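Local coordinates for putative polyphosphate kinase 2 family protein (Arthrobacter aurescens, PDB 3RHF), which probably acts as a polyphosphate kinase of the P-loop type, transferring phosphoryl groups between polyphosphate and nucleotides, at residues A[84-89]-A[186-191]; A[141-146]-A[165-170]. All coordinates share one frame; numbering follows the deposited sequence.

Interaction 1: residues A[84-89]-A[186-191]. With PO4 (phosphate ion), chain I.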
ATOM      1  N   ASP A  84       9.375  11.362  16.424  1.00 34.04           N
ATOM      2  CA  ASP A  84       8.314  10.392  16.622  1.00 34.94           C
ATOM      3  C   ASP A  84       7.099  11.134  17.070  1.00 34.68           C
ATOM      4  O   ASP A  84       7.229  12.166  17.720  1.00 35.61           O
ATOM      5  CB  ASP A  84       8.672   9.295  17.639  1.00 36.06           C
ATOM      6  CG  ASP A  84       9.687   8.254  17.078  1.00 39.67           C
ATOM      7  OD1 ASP A  84       9.765   8.028  15.844  1.00 42.57           O
ATOM      8  OD2 ASP A  84      10.427   7.650  17.890  1.00 45.77           O
ATOM      9  N   THR A  85       5.905  10.638  16.711  1.00 33.59           N
ATOM     10  CA  THR A  85       4.682  11.346  17.042  1.00 32.42           C
ATOM     11  C   THR A  85       4.308  12.377  15.970  1.00 31.82           C
ATOM     12  O   THR A  85       3.142  12.756  15.867  1.00 32.80           O
ATOM     13  CB  THR A  85       4.883  11.992  18.468  1.00 33.42           C
ATOM     14  OG1 THR A  85       4.144  11.231  19.432  1.00 36.69           O
ATOM     15  CG2 THR A  85       4.550  13.417  18.504  1.00 28.77           C
ATOM     16  N   ALA A  86       5.262  12.835  15.157  1.00 31.00           N
ATOM     17  CA  ALA A  86       4.995  13.943  14.187  1.00 30.73           C
ATOM     18  C   ALA A  86       4.036  13.541  13.054  1.00 30.83           C
ATOM     19  O   ALA A  86       3.572  14.387  12.285  1.00 30.35           O
ATOM     20  CB  ALA A  86       6.265  14.452  13.600  1.00 30.03           C
ATOM     21  N   GLY A  87       3.781  12.236  12.927  1.00 30.90           N
ATOM     22  CA  GLY A  87       2.830  11.727  11.955  1.00 30.81           C
ATOM     23  C   GLY A  87       3.367  11.252  10.613  1.00 29.84           C
ATOM     24  O   GLY A  87       2.639  11.326   9.628  1.00 29.01           O
ATOM     25  N   LYS A  88       4.601  10.739  10.548  1.00 29.53           N
ATOM     26  CA  LYS A  88       5.094  10.204   9.246  1.00 28.69           C
ATOM     27  C   LYS A  88       4.237   8.998   8.846  1.00 27.49           C
ATOM     28  O   LYS A  88       3.793   8.868   7.697  1.00 27.38           O
ATOM     29  CB  LYS A  88       6.529   9.694   9.288  1.00 29.03           C
ATOM     30  CG  LYS A  88       7.628  10.636   9.620  1.00 30.35           C
ATOM     31  CD  LYS A  88       8.994   9.863   9.739  1.00 31.76           C
ATOM     32  CE  LYS A  88       9.099   8.918  10.954  1.00 32.46           C
ATOM     33  NZ  LYS A  88       9.198   9.653  12.328  1.00 36.48           N
ATOM     34  N   GLY A  89       4.038   8.102   9.808  1.00 26.17           N
ATOM     35  CA  GLY A  89       3.293   6.883   9.561  1.00 25.36           C
ATOM     36  C   GLY A  89       1.956   7.156   8.901  1.00 24.37           C
ATOM     37  O   GLY A  89       1.588   6.536   7.911  1.00 25.32           O
ATOM     38  N   LEU A 186       8.558  16.909   8.612  1.00 28.31           N
ATOM     39  CA  LEU A 186       7.383  17.268   9.399  1.00 28.42           C
ATOM     40  C   LEU A 186       7.804  17.834  10.749  1.00 29.04           C
ATOM     41  O   LEU A 186       8.364  17.121  11.562  1.00 30.50           O
ATOM     42  CB  LEU A 186       6.484  16.039   9.643  1.00 27.65           C
ATOM     43  CG  LEU A 186       6.026  15.277   8.430  1.00 26.06           C
ATOM     44  CD1 LEU A 186       5.257  14.108   8.952  1.00 27.08           C
ATOM     45  CD2 LEU A 186       5.207  16.187   7.530  1.00 26.09           C
ATOM     46  N   ASN A 187       7.481  19.093  10.997  1.00 29.71           N
ATOM     47  CA  ASN A 187       7.996  19.816  12.145  1.00 30.82           C
ATOM     48  C   ASN A 187       6.872  20.029  13.200  1.00 31.26           C
ATOM     49  O   ASN A 187       5.858  20.719  12.974  1.00 30.72           O
ATOM     50  CB  ASN A 187       8.569  21.125  11.620  1.00 31.86           C
ATOM     51  CG  ASN A 187       9.247  21.959  12.670  1.00 34.74           C
ATOM     52  OD1 ASN A 187      10.076  21.484  13.457  1.00 38.07           O
ATOM     53  ND2 ASN A 187       8.971  23.239  12.628  1.00 36.75           N
ATOM     54  N   ILE A 188       7.031  19.397  14.345  1.00 31.22           N
ATOM     55  CA  ILE A 188       6.137  19.678  15.463  1.00 31.77           C
ATOM     56  C   ILE A 188       6.944  20.306  16.565  1.00 32.76           C
ATOM     57  O   ILE A 188       8.171  20.117  16.639  1.00 32.91           O
ATOM     58  CB  ILE A 188       5.385  18.437  15.973  1.00 31.27           C
ATOM     59  CG1 ILE A 188       6.362  17.354  16.488  1.00 31.24           C
ATOM     60  CG2 ILE A 188       4.445  17.921  14.850  1.00 28.89           C
ATOM     61  CD1 ILE A 188       5.689  16.093  17.027  1.00 30.23           C
ATOM     62  N   SER A 189       6.254  21.080  17.394  1.00 33.34           N
ATOM     63  CA  SER A 189       6.866  21.714  18.562  1.00 34.65           C
ATOM     64  C   SER A 189       7.138  20.685  19.647  1.00 34.66           C
ATOM     65  O   SER A 189       6.457  19.656  19.726  1.00 33.26           O
ATOM     66  CB  SER A 189       5.958  22.798  19.111  1.00 35.21           C
ATOM     67  OG  SER A 189       4.827  22.220  19.707  1.00 35.49           O
ATOM     68  N   LYS A 190       8.158  20.942  20.474  1.00 36.78           N
ATOM     69  CA  LYS A 190       8.438  20.072  21.654  1.00 37.44           C
ATOM     70  C   LYS A 190       7.192  19.849  22.532  1.00 36.72           C
ATOM     71  O   LYS A 190       6.985  18.753  23.032  1.00 35.98           O
ATOM     72  CB  LYS A 190       9.614  20.589  22.499  1.00 39.21           C
ATOM     73  CG  LYS A 190      10.238  19.523  23.465  1.00 39.48           C
ATOM     74  CD  LYS A 190      11.172  20.158  24.499  1.00 41.87           C
ATOM     75  CE  LYS A 190      11.945  19.103  25.345  1.00 43.11           C
ATOM     76  NZ  LYS A 190      13.019  19.647  26.278  1.00 41.12           N
ATOM     77  N   ASP A 191       6.315  20.836  22.652  1.00 37.18           N
ATOM     78  CA  ASP A 191       5.084  20.607  23.427  1.00 38.13           C
ATOM     79  C   ASP A 191       4.043  19.727  22.763  1.00 36.88           C
ATOM     80  O   ASP A 191       3.389  18.922  23.435  1.00 36.74           O
ATOM     81  CB  ASP A 191       4.425  21.934  23.785  1.00 40.29           C
ATOM     82  CG  ASP A 191       5.156  22.661  24.873  1.00 44.11           C
ATOM     83  OD1 ASP A 191       5.915  21.967  25.645  1.00 45.30           O
ATOM     84  OD2 ASP A 191       4.956  23.914  24.917  1.00 48.98           O
TER
HETATM   85  P   PO4 I 288       5.486   9.150  13.603  1.00 44.76           P
HETATM   86  O1  PO4 I 288       6.102   8.484  14.882  1.00 39.20           O
HETATM   87  O2  PO4 I 288       4.057   9.696  14.079  1.00 36.28           O
HETATM   88  O3  PO4 I 288       6.345  10.317  13.016  1.00 33.28           O
HETATM   89  O4  PO4 I 288       5.361   8.055  12.497  1.00 40.74           O
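D84 meets I188 through its backbone alone, its carbonyl O lying 4.3 Å from I188 CD1. Its carboxylate serves another purpose, a salt bridge to R140, and has only a long one to K88 NZ. T85 turns its backbone N to the bound phosphate, giving a hydrogen bond of 2.8 Å to O1. Its methyl CG2 crosses the end of I188 at about a right angle; the 3.3 Å from T85 CG2 to I188 CD1 is short for two carbons, so the exact closeness is doubtful. A86 directs CB at the second segment and touches both of its apolar side chains, with A86 CB 3.8 Å from I188 CD1. I188 holds CG1 between its backbone N and carbonyl carbon (chi1 61°), which brings both of its branches against A86. L186 points its side chain toward the turn and sets CD1 against the backbone, 3.7 Å from A86 O and also close to K88 N. At G87 phi is 96°, where a CB would jam against A86 O; the N of G87 donates to phosphate O2 over 2.8 Å and weakly to O3. K88 grips O3 twice: its backbone N bonds almost straight (170°), and the chain, bent at chi3 and chi4, folds NZ back to 3.0 Å from the same O3. A82 O also accepts from K88 NZ. G89 N completes the cradle on O4. The segments share no hydrogen bond; the Walker A-type P-loop turns its N-H groups to the phosphate and packs its other side on L186 and I188. The ion, probably from the crystallisation liquor, is consistent with a phosphoryl-binding site.

Interaction 2: residues A[141-146]-A[165-170]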
ATOM      1  N   SER A 141      15.093   7.795   6.143  1.00 26.47           N
ATOM      2  CA  SER A 141      15.928   7.797   4.966  1.00 25.93           C
ATOM      3  C   SER A 141      17.440   7.787   5.259  1.00 25.36           C
ATOM      4  O   SER A 141      17.896   7.383   6.348  1.00 25.24           O
ATOM      5  CB  SER A 141      15.602   9.031   4.161  1.00 25.04           C
ATOM      6  OG  SER A 141      16.258  10.131   4.736  1.00 25.72           O
ATOM      7  N   GLN A 142      18.205   8.193   4.254  1.00 25.19           N
ATOM      8  CA  GLN A 142      19.654   8.318   4.373  1.00 26.27           C
ATOM      9  C   GLN A 142      20.073   9.395   5.403  1.00 27.47           C
ATOM     10  O   GLN A 142      21.173   9.333   5.959  1.00 29.32           O
ATOM     11  CB  GLN A 142      20.285   8.617   3.020  1.00 25.70           C
ATOM     12  CG  GLN A 142      19.880   9.951   2.361  1.00 25.57           C
ATOM     13  CD  GLN A 142      18.648   9.837   1.512  1.00 26.03           C
ATOM     14  OE1 GLN A 142      17.875   8.869   1.658  1.00 24.49           O
ATOM     15  NE2 GLN A 142      18.436  10.830   0.606  1.00 24.35           N
ATOM     16  N   TYR A 143      19.175  10.337   5.667  1.00 27.17           N
ATOM     17  CA  TYR A 143      19.406  11.388   6.614  1.00 27.47           C
ATOM     18  C   TYR A 143      19.526  10.906   8.051  1.00 28.93           C
ATOM     19  O   TYR A 143      20.190  11.571   8.861  1.00 29.11           O
ATOM     20  CB  TYR A 143      18.329  12.470   6.469  1.00 26.85           C
ATOM     21  CG  TYR A 143      18.558  13.239   5.173  1.00 24.31           C
ATOM     22  CD1 TYR A 143      19.441  14.286   5.118  1.00 22.61           C
ATOM     23  CD2 TYR A 143      17.922  12.867   3.998  1.00 22.19           C
ATOM     24  CE1 TYR A 143      19.669  14.992   3.905  1.00 23.25           C
ATOM     25  CE2 TYR A 143      18.137  13.545   2.796  1.00 23.08           C
ATOM     26  CZ  TYR A 143      19.028  14.597   2.751  1.00 22.59           C
ATOM     27  OH  TYR A 143      19.223  15.264   1.561  1.00 20.14           O
ATOM     28  N   GLU A 144      18.938   9.761   8.376  1.00 29.83           N
ATOM     29  CA  GLU A 144      19.066   9.244   9.727  1.00 32.03           C
ATOM     30  C   GLU A 144      20.532   9.218  10.117  1.00 33.45           C
ATOM     31  O   GLU A 144      20.876   9.475  11.307  1.00 32.90           O
ATOM     32  CB  GLU A 144      18.485   7.845   9.891  1.00 33.05           C
ATOM     33  CG  GLU A 144      16.967   7.801   9.795  1.00 35.25           C
ATOM     34  CD  GLU A 144      16.269   8.422  10.993  1.00 38.98           C
ATOM     35  OE1 GLU A 144      16.271   7.804  12.060  1.00 44.27           O
ATOM     36  OE2 GLU A 144      15.693   9.513  10.882  1.00 41.40           O
ATOM     37  N   ASP A 145      21.394   8.958   9.115  1.00 34.05           N
ATOM     38  CA  ASP A 145      22.817   8.808   9.375  1.00 34.94           C
ATOM     39  C   ASP A 145      23.545  10.127   9.564  1.00 35.03           C
ATOM     40  O   ASP A 145      24.711  10.102   9.858  1.00 36.23           O
ATOM     41  CB  ASP A 145      23.467   7.967   8.300  1.00 35.28           C
ATOM     42  CG  ASP A 145      22.962   6.547   8.324  1.00 38.27           C
ATOM     43  OD1 ASP A 145      23.324   5.813   9.274  1.00 42.26           O
ATOM     44  OD2 ASP A 145      22.202   6.162   7.407  1.00 40.57           O
ATOM     45  N   VAL A 146      22.879  11.267   9.393  1.00 34.16           N
ATOM     46  CA  VAL A 146      23.421  12.535   9.884  1.00 33.79           C
ATOM     47  C   VAL A 146      22.565  13.234  10.954  1.00 34.31           C
ATOM     48  O   VAL A 146      22.754  14.431  11.203  1.00 34.11           O
ATOM     49  CB  VAL A 146      23.667  13.521   8.748  1.00 32.94           C
ATOM     50  CG1 VAL A 146      24.658  12.932   7.809  1.00 34.81           C
ATOM     51  CG2 VAL A 146      22.363  13.916   8.053  1.00 30.26           C
ATOM     52  N   ALA A 165      28.165  15.345   1.871  1.00 36.27           N
ATOM     53  CA  ALA A 165      28.591  15.419   0.487  1.00 36.30           C
ATOM     54  C   ALA A 165      28.151  14.155  -0.251  1.00 34.46           C
ATOM     55  O   ALA A 165      27.766  14.243  -1.405  1.00 34.24           O
ATOM     56  CB  ALA A 165      30.114  15.664   0.351  1.00 36.89           C
ATOM     57  N   ALA A 166      28.161  13.002   0.409  1.00 32.88           N
ATOM     58  CA  ALA A 166      27.737  11.763  -0.270  1.00 31.49           C
ATOM     59  C   ALA A 166      26.232  11.770  -0.634  1.00 30.31           C
ATOM     60  O   ALA A 166      25.819  11.377  -1.750  1.00 29.45           O
ATOM     61  CB  ALA A 166      28.082  10.563   0.565  1.00 31.29           C
ATOM     62  N   ILE A 167      25.426  12.240   0.320  1.00 29.20           N
ATOM     63  CA  ILE A 167      24.001  12.393   0.153  1.00 27.88           C
ATOM     64  C   ILE A 167      23.739  13.264  -1.081  1.00 27.83           C
ATOM     65  O   ILE A 167      23.038  12.868  -1.991  1.00 27.96           O
ATOM     66  CB  ILE A 167      23.366  12.970   1.462  1.00 27.68           C
ATOM     67  CG1 ILE A 167      23.299  11.888   2.546  1.00 27.31           C
ATOM     68  CG2 ILE A 167      22.018  13.473   1.235  1.00 25.31           C
ATOM     69  CD1 ILE A 167      23.076  12.409   3.967  1.00 24.03           C
ATOM     70  N   ASN A 168      24.350  14.430  -1.150  1.00 28.37           N
ATOM     71  CA  ASN A 168      24.154  15.306  -2.276  1.00 28.71           C
ATOM     72  C   ASN A 168      24.545  14.686  -3.613  1.00 29.59           C
ATOM     73  O   ASN A 168      23.858  14.908  -4.620  1.00 30.15           O
ATOM     74  CB  ASN A 168      24.909  16.600  -2.049  1.00 29.27           C
ATOM     75  CG  ASN A 168      24.234  17.498  -1.007  1.00 31.19           C
ATOM     76  OD1 ASN A 168      23.013  17.407  -0.747  1.00 34.71           O
ATOM     77  ND2 ASN A 168      25.011  18.376  -0.421  1.00 28.36           N
ATOM     78  N   ASP A 169      25.618  13.899  -3.615  1.00 30.40           N
ATOM     79  CA  ASP A 169      26.099  13.208  -4.811  1.00 31.56           C
ATOM     80  C   ASP A 169      25.132  12.130  -5.218  1.00 29.31           C
ATOM     81  O   ASP A 169      24.781  12.031  -6.392  1.00 28.82           O
ATOM     82  CB  ASP A 169      27.459  12.571  -4.585  1.00 32.97           C
ATOM     83  CG  ASP A 169      27.933  11.747  -5.811  1.00 40.65           C
ATOM     84  OD1 ASP A 169      28.375  12.353  -6.836  1.00 50.74           O
ATOM     85  OD2 ASP A 169      27.874  10.481  -5.774  1.00 46.77           O
ATOM     86  N   PHE A 170      24.683  11.363  -4.233  1.00 27.72           N
ATOM     87  CA  PHE A 170      23.590  10.411  -4.377  1.00 26.69           C
ATOM     88  C   PHE A 170      22.320  11.010  -4.916  1.00 26.69           C
ATOM     89  O   PHE A 170      21.782  10.567  -5.963  1.00 27.82           O
ATOM     90  CB  PHE A 170      23.303   9.852  -3.037  1.00 26.64           C
ATOM     91  CG  PHE A 170      22.186   8.923  -2.981  1.00 27.02           C
ATOM     92  CD1 PHE A 170      22.183   7.766  -3.739  1.00 31.40           C
ATOM     93  CD2 PHE A 170      21.173   9.129  -2.098  1.00 29.36           C
ATOM     94  CE1 PHE A 170      21.145   6.851  -3.640  1.00 31.54           C
ATOM     95  CE2 PHE A 170      20.145   8.201  -1.977  1.00 31.51           C
ATOM     96  CZ  PHE A 170      20.131   7.072  -2.760  1.00 31.81           C
TER
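Q142, Y143 and V146, on the turn after strand 135-139, line a buried pocket that receives I167 of helix 157-176. The atoms of I167 spread over three side chains. CG1 lies 3.9 Å from Q142 CG, and CG2, anti to the backbone N, reaches the phenol end of Y143, 3.5 Å from Y143 CZ. CD1 sits over one face of the Y143 ring and meets V146 CG1 tip to tip at 4.2 Å. An alanine at I167 would probably open a gap between Q142 and V146 and uncover one face of the Y143 ring. One turn further along the helix, F170 presents its ring edge to the Q142 amide: NE2, weakly hydrogen-bonded to E171, is near the ring plane, 4.1 Å from F170 CE2, and the two planes stand 88° apart. The phenol stays polar at its tip, where Y143 OH is hydrogen-bonded to E171 and K183. At the edge of the Y143 ring and in its plane, S141 OG accepts from Y143 N at 163°, an ST turn. The contact lies within the crossover from strand 135-139 through helix 157-176 to strand 179-187, the parallel beta-alpha-beta connection from which the three-layer alpha/beta/alpha sandwich is built.

How the interactions relate
After helices 16-19 and 43-69 the chain runs through strand 75-82 into the phosphate-binding turn at 84-89, then on through strand 104-108 to strand 135-139. The loop after it, 141-146, is met 19 residues later by 165-170 on helix 157-176, so interaction 2 closes a short loop. The same helix leads into strand 179-187, whose end and the start of helix 190-202, together 186-191, return to 84-89 and close the far longer span of interaction 1. Interaction 2 therefore lies wholly within that span, and the two do not cross. Their centres are 21 Å apart and they do not touch. Interaction 1 joins the ends of two neighbouring strands, 75-82 and 179-187; interaction 2 fixes a covering helix to the loop following strand 135-139.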